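Long-range contact in phthiocerol synthesis polyketide synthase type I PpsC (Mycobacterium tuberculosis, PDB 7AHB), which probably loads the extender unit for phthiocerol chain assembly onto its acyl carrier protein, using its acyltransferase domain: residues L67-L81 against G115-Y127. Sequence-based numbering, arbitrary orientation.
Sequences LLADEPAFAAAIAEL and GMQLALTALWRSY. With NA (sodium ion), chain Q.
Glu71 reaches over to Leu123 and Tyr127 at one end of this helix pair. Its CB and CG both lie against Leu123 CD1, with CB 3.8 Å from that methyl. The chain turns about the CB-CG bond (chi2 -64°), which swings the carboxylate to the phenol. CD lies near both Leu123 CD1 and Tyr127 OH, and OE1 is still against Leu123 CD1. Tyr127 OH donates to Glu71 OE1 at 2.7 Å, on the syn lone pair. Glu71 OE2 lies 2.9 Å from the same Tyr127 OH. The carboxylate and ring planes are 62° apart. OE1 also binds the sodium ion, at 2.9 Å, so one oxygen serves both a hydrogen bond and a metal. Both partners would be expected to favour a charged carboxylate. Glu71 also sits at the N-cap position of helix 72-89.

Segments 72-81 and 115-126 of the two helices cross at 146°, roughly antiparallel, within the acyltransferase domain. Small residues let their axes come within 7.8 Å. Ala77 CB rests 3.6 Å from Ala119 CA and also touches the methyl of Ala122. Nearer the sodium ion, the CB atoms of Ala73 and Ser126 are tighter than normal carbon contact.

Phe74 fills the more buried flank. Its CG is anti to the backbone N, which brings the ring against helix 106-126. CE1 meets Ala119 CB obliquely at 3.5 Å. Met116 SD comes to the ring edge, 3.8 Å from Phe74 CZ, in a Met-aromatic contact. Ile78 CG1 and Leu67 CB lie over opposite ring faces, each offset to the rim. Helix 93-98 closes this side, where Ile97 touches both Ile78 and Met116.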
loop_
_atom_site.group_PDB
_atom_site.type_symbol
_atom_site.label_atom_id
_atom_site.label_comp_id
_atom_site.label_asym_id
_atom_site.label_seq_id
_atom_site.Cartn_x
_atom_site.Cartn_y
_atom_site.Cartn_z
ATOM N N LEU A 67 19.584 -5.050 5.767
ATOM C CA LEU A 67 19.401 -5.282 4.340
ATOM C C LEU A 67 20.426 -4.492 3.540
ATOM O O LEU A 67 21.045 -5.016 2.609
ATOM C CB LEU A 67 17.983 -4.893 3.913
ATOM C CG LEU A 67 16.830 -5.780 4.385
ATOM C CD1 LEU A 67 15.506 -5.236 3.859
ATOM C CD2 LEU A 67 17.030 -7.219 3.950
ATOM N N LEU A 68 20.620 -3.216 3.895
ATOM C CA LEU A 68 21.540 -2.371 3.136
ATOM C C LEU A 68 22.945 -2.958 3.094
ATOM O O LEU A 68 23.640 -2.841 2.073
ATOM C CB LEU A 68 21.550 -0.972 3.738
ATOM C CG LEU A 68 21.741 0.212 2.808
ATOM C CD1 LEU A 68 20.661 0.267 1.751
ATOM C CD2 LEU A 68 21.785 1.525 3.636
ATOM N N ALA A 69 23.358 -3.647 4.156
ATOM C CA ALA A 69 24.706 -4.184 4.222
ATOM C C ALA A 69 24.827 -5.601 3.686
ATOM O O ALA A 69 25.927 -5.997 3.296
ATOM C CB ALA A 69 25.213 -4.163 5.666
ATOM N N ASP A 70 23.735 -6.373 3.642
ATOM C CA ASP A 70 23.819 -7.799 3.343
ATOM C C ASP A 70 23.103 -8.222 2.066
ATOM O O ASP A 70 23.228 -9.381 1.660
ATOM C CB ASP A 70 23.245 -8.621 4.512
ATOM C CG ASP A 70 24.023 -8.432 5.803
ATOM O OD1 ASP A 70 25.103 -7.811 5.750
ATOM O OD2 ASP A 70 23.557 -8.896 6.873
ATOM N N GLU A 71 22.363 -7.329 1.423
ATOM C CA GLU A 71 21.515 -7.669 0.283
ATOM C C GLU A 71 21.813 -6.666 -0.820
ATOM O O GLU A 71 21.185 -5.598 -0.893
ATOM C CB GLU A 71 20.043 -7.669 0.680
ATOM C CG GLU A 71 19.679 -8.824 1.606
ATOM C CD GLU A 71 19.860 -10.195 0.936
ATOM O OE1 GLU A 71 19.930 -10.253 -0.309
ATOM O OE2 GLU A 71 19.935 -11.213 1.657
ATOM N N PRO A 72 22.772 -6.988 -1.702
ATOM C CA PRO A 72 23.193 -6.009 -2.721
ATOM C C PRO A 72 22.074 -5.494 -3.600
ATOM O O PRO A 72 22.097 -4.314 -3.976
ATOM C CB PRO A 72 24.248 -6.781 -3.543
ATOM C CG PRO A 72 24.804 -7.781 -2.593
ATOM C CD PRO A 72 23.664 -8.171 -1.662
ATOM N N ALA A 73 21.094 -6.331 -3.940
ATOM C CA ALA A 73 19.992 -5.844 -4.763
ATOM C C ALA A 73 19.216 -4.749 -4.046
ATOM O O ALA A 73 18.784 -3.765 -4.658
ATOM C CB ALA A 73 19.068 -6.998 -5.137
ATOM N N PHE A 74 19.011 -4.912 -2.743
ATOM C CA PHE A 74 18.335 -3.879 -1.972
ATOM C C PHE A 74 19.164 -2.605 -1.961
ATOM O O PHE A 74 18.642 -1.511 -2.201
ATOM C CB PHE A 74 18.069 -4.389 -0.553
ATOM C CG PHE A 74 17.360 -3.400 0.323
ATOM C CD1 PHE A 74 15.983 -3.236 0.242
ATOM C CD2 PHE A 74 18.059 -2.643 1.237
ATOM C CE1 PHE A 74 15.328 -2.314 1.045
ATOM C CE2 PHE A 74 17.400 -1.733 2.043
ATOM C CZ PHE A 74 16.038 -1.574 1.941
ATOM N N ALA A 75 20.472 -2.739 -1.713
ATOM C CA ALA A 75 21.364 -1.579 -1.650
ATOM C C ALA A 75 21.468 -0.869 -2.994
ATOM O O ALA A 75 21.550 0.362 -3.040
ATOM C CB ALA A 75 22.757 -2.007 -1.185
ATOM N N ALA A 76 21.445 -1.624 -4.101
ATOM C CA ALA A 76 21.503 -0.995 -5.416
ATOM C C ALA A 76 20.269 -0.139 -5.656
ATOM O O ALA A 76 20.371 0.991 -6.141
ATOM C CB ALA A 76 21.639 -2.061 -6.509
ATOM N N ALA A 77 19.094 -0.663 -5.316
ATOM C CA ALA A 77 17.859 0.092 -5.507
ATOM C C ALA A 77 17.870 1.379 -4.679
ATOM O O ALA A 77 17.568 2.470 -5.183
ATOM C CB ALA A 77 16.649 -0.784 -5.149
ATOM N N ILE A 78 18.225 1.268 -3.404
ATOM C CA ILE A 78 18.315 2.456 -2.553
ATOM C C ILE A 78 19.295 3.457 -3.153
ATOM O O ILE A 78 18.995 4.656 -3.273
ATOM C CB ILE A 78 18.724 2.061 -1.124
ATOM C CG1 ILE A 78 17.627 1.223 -0.466
ATOM C CG2 ILE A 78 19.061 3.307 -0.296
ATOM C CD1 ILE A 78 16.276 1.916 -0.322
ATOM N N ALA A 79 20.477 2.970 -3.551
ATOM C CA ALA A 79 21.469 3.831 -4.197
ATOM C C ALA A 79 20.915 4.506 -5.447
ATOM O O ALA A 79 21.157 5.700 -5.672
ATOM C CB ALA A 79 22.713 3.018 -4.545
ATOM N N GLU A 80 20.151 3.758 -6.267
ATOM C CA GLU A 80 19.652 4.307 -7.527
ATOM C C GLU A 80 18.567 5.351 -7.289
ATOM O O GLU A 80 18.479 6.348 -8.017
ATOM C CB GLU A 80 19.135 3.169 -8.413
ATOM C CG GLU A 80 20.275 2.385 -9.042
ATOM C CD GLU A 80 19.936 0.895 -9.310
ATOM O OE1 GLU A 80 20.903 0.106 -9.497
ATOM O OE2 GLU A 80 18.740 0.501 -9.352
ATOM N N LEU A 81 17.746 5.156 -6.258
ATOM C CA LEU A 81 16.712 6.142 -5.952
ATOM C C LEU A 81 17.283 7.406 -5.324
ATOM O O LEU A 81 16.742 8.506 -5.532
ATOM C CB LEU A 81 15.677 5.547 -5.000
ATOM C CG LEU A 81 14.789 4.443 -5.560
ATOM C CD1 LEU A 81 14.145 3.693 -4.427
ATOM C CD2 LEU A 81 13.762 5.044 -6.498
ATOM N N GLY A 115 10.022 4.361 -1.468
ATOM C CA GLY A 115 11.395 3.920 -1.671
ATOM C C GLY A 115 11.632 2.517 -1.153
ATOM O O GLY A 115 12.317 1.701 -1.793
ATOM N N MET A 116 11.123 2.239 0.045
ATOM C CA MET A 116 11.236 0.900 0.599
ATOM C C MET A 116 10.509 -0.109 -0.275
ATOM O O MET A 116 10.986 -1.235 -0.444
ATOM C CB MET A 116 10.678 0.851 2.032
ATOM C CG MET A 116 11.604 1.445 3.109
ATOM S SD MET A 116 13.145 0.517 3.323
ATOM C CE MET A 116 12.595 -1.098 3.795
ATOM N N GLN A 117 9.331 0.260 -0.789
ATOM C CA GLN A 117 8.534 -0.665 -1.608
ATOM C C GLN A 117 9.265 -1.043 -2.897
ATOM O O GLN A 117 9.318 -2.219 -3.285
ATOM C CB GLN A 117 7.178 -0.045 -1.943
ATOM C CG GLN A 117 6.187 -0.064 -0.759
ATOM C CD GLN A 117 4.989 0.797 -1.001
ATOM O OE1 GLN A 117 5.063 1.813 -1.689
ATOM N NE2 GLN A 117 3.871 0.419 -0.398
ATOM N N LEU A 118 9.808 -0.050 -3.590
ATOM C CA LEU A 118 10.553 -0.338 -4.815
ATOM C C LEU A 118 11.843 -1.101 -4.529
ATOM O O LEU A 118 12.185 -2.038 -5.256
ATOM C CB LEU A 118 10.853 0.960 -5.547
ATOM C CG LEU A 118 9.628 1.756 -5.925
ATOM C CD1 LEU A 118 10.009 3.096 -6.479
ATOM C CD2 LEU A 118 8.768 0.966 -6.937
ATOM N N ALA A 119 12.567 -0.739 -3.462
ATOM C CA ALA A 119 13.794 -1.466 -3.139
ATOM C C ALA A 119 13.491 -2.903 -2.718
ATOM O O ALA A 119 14.249 -3.829 -3.027
ATOM C CB ALA A 119 14.591 -0.736 -2.033
ATOM N N LEU A 120 12.392 -3.117 -1.995
ATOM C CA LEU A 120 12.051 -4.478 -1.598
ATOM C C LEU A 120 11.603 -5.307 -2.803
ATOM O O LEU A 120 11.799 -6.523 -2.825
ATOM C CB LEU A 120 10.949 -4.468 -0.518
ATOM C CG LEU A 120 11.406 -4.013 0.879
ATOM C CD1 LEU A 120 10.185 -3.801 1.794
ATOM C CD2 LEU A 120 12.354 -5.046 1.489
ATOM N N THR A 121 10.941 -4.673 -3.771
ATOM C CA THR A 121 10.615 -5.356 -5.019
ATOM C C THR A 121 11.883 -5.801 -5.734
ATOM O O THR A 121 11.931 -6.907 -6.279
ATOM C CB THR A 121 9.785 -4.444 -5.913
ATOM O OG1 THR A 121 8.545 -4.064 -5.265
ATOM C CG2 THR A 121 9.411 -5.167 -7.237
ATOM N N ALA A 122 12.940 -4.980 -5.667
ATOM C CA ALA A 122 14.235 -5.347 -6.238
ATOM C C ALA A 122 14.830 -6.535 -5.507
ATOM O O ALA A 122 15.454 -7.414 -6.123
ATOM C CB ALA A 122 15.188 -4.160 -6.170
ATOM N N LEU A 123 14.628 -6.586 -4.192
ATOM C CA LEU A 123 15.166 -7.676 -3.394
ATOM C C LEU A 123 14.544 -8.999 -3.804
ATOM O O LEU A 123 15.255 -9.980 -4.055
ATOM C CB LEU A 123 14.928 -7.400 -1.912
ATOM C CG LEU A 123 15.392 -8.471 -0.933
ATOM C CD1 LEU A 123 16.879 -8.742 -1.134
ATOM C CD2 LEU A 123 15.107 -8.065 0.498
ATOM N N TRP A 124 13.207 -9.051 -3.848
ATOM C CA TRP A 124 12.535 -10.267 -4.304
ATOM C C TRP A 124 12.991 -10.661 -5.713
ATOM O O TRP A 124 13.198 -11.849 -6.003
ATOM C CB TRP A 124 11.022 -10.074 -4.302
ATOM C CG TRP A 124 10.322 -10.197 -2.988
ATOM C CD1 TRP A 124 9.724 -9.189 -2.282
ATOM C CD2 TRP A 124 10.101 -11.396 -2.235
ATOM N NE1 TRP A 124 9.158 -9.684 -1.149
ATOM C CE2 TRP A 124 9.365 -11.037 -1.093
ATOM C CE3 TRP A 124 10.438 -12.733 -2.423
ATOM C CZ2 TRP A 124 8.954 -11.969 -0.140
ATOM C CZ3 TRP A 124 10.057 -13.656 -1.462
ATOM C CH2 TRP A 124 9.313 -13.271 -0.339
ATOM N N ARG A 125 13.119 -9.677 -6.609
ATOM C CA ARG A 125 13.551 -9.966 -7.971
ATOM C C ARG A 125 14.911 -10.651 -7.988
ATOM O O ARG A 125 15.155 -11.552 -8.802
ATOM C CB ARG A 125 13.609 -8.678 -8.791
ATOM C CG ARG A 125 14.227 -8.859 -10.201
ATOM C CD ARG A 125 13.755 -7.746 -11.089
ATOM N NE ARG A 125 14.189 -7.713 -12.496
ATOM C CZ ARG A 125 14.504 -8.744 -13.287
ATOM N NH1 ARG A 125 14.516 -10.011 -12.851
ATOM N NH2 ARG A 125 14.835 -8.486 -14.549
ATOM N N SER A 126 15.816 -10.223 -7.109
ATOM C CA SER A 126 17.155 -10.796 -7.081
ATOM C C SER A 126 17.139 -12.257 -6.654
ATOM O O SER A 126 18.113 -12.971 -6.900
ATOM C CB SER A 126 18.073 -9.995 -6.140
ATOM O OG SER A 126 17.762 -10.219 -4.782
ATOM N N TYR A 127 16.062 -12.719 -6.021
ATOM C CA TYR A 127 15.903 -14.121 -5.654
ATOM C C TYR A 127 14.899 -14.835 -6.560
ATOM O O TYR A 127 14.395 -15.910 -6.196
ATOM C CB TYR A 127 15.497 -14.231 -4.184
ATOM C CG TYR A 127 16.623 -13.866 -3.255
ATOM C CD1 TYR A 127 17.722 -14.708 -3.125
ATOM C CD2 TYR A 127 16.608 -12.684 -2.524
ATOM C CE1 TYR A 127 18.779 -14.387 -2.295
ATOM C CE2 TYR A 127 17.671 -12.354 -1.679
ATOM C CZ TYR A 127 18.736 -13.211 -1.566
ATOM O OH TYR A 127 19.798 -12.911 -0.728
HETATM NA NA NA Q . 20.201 -8.932 -2.912
#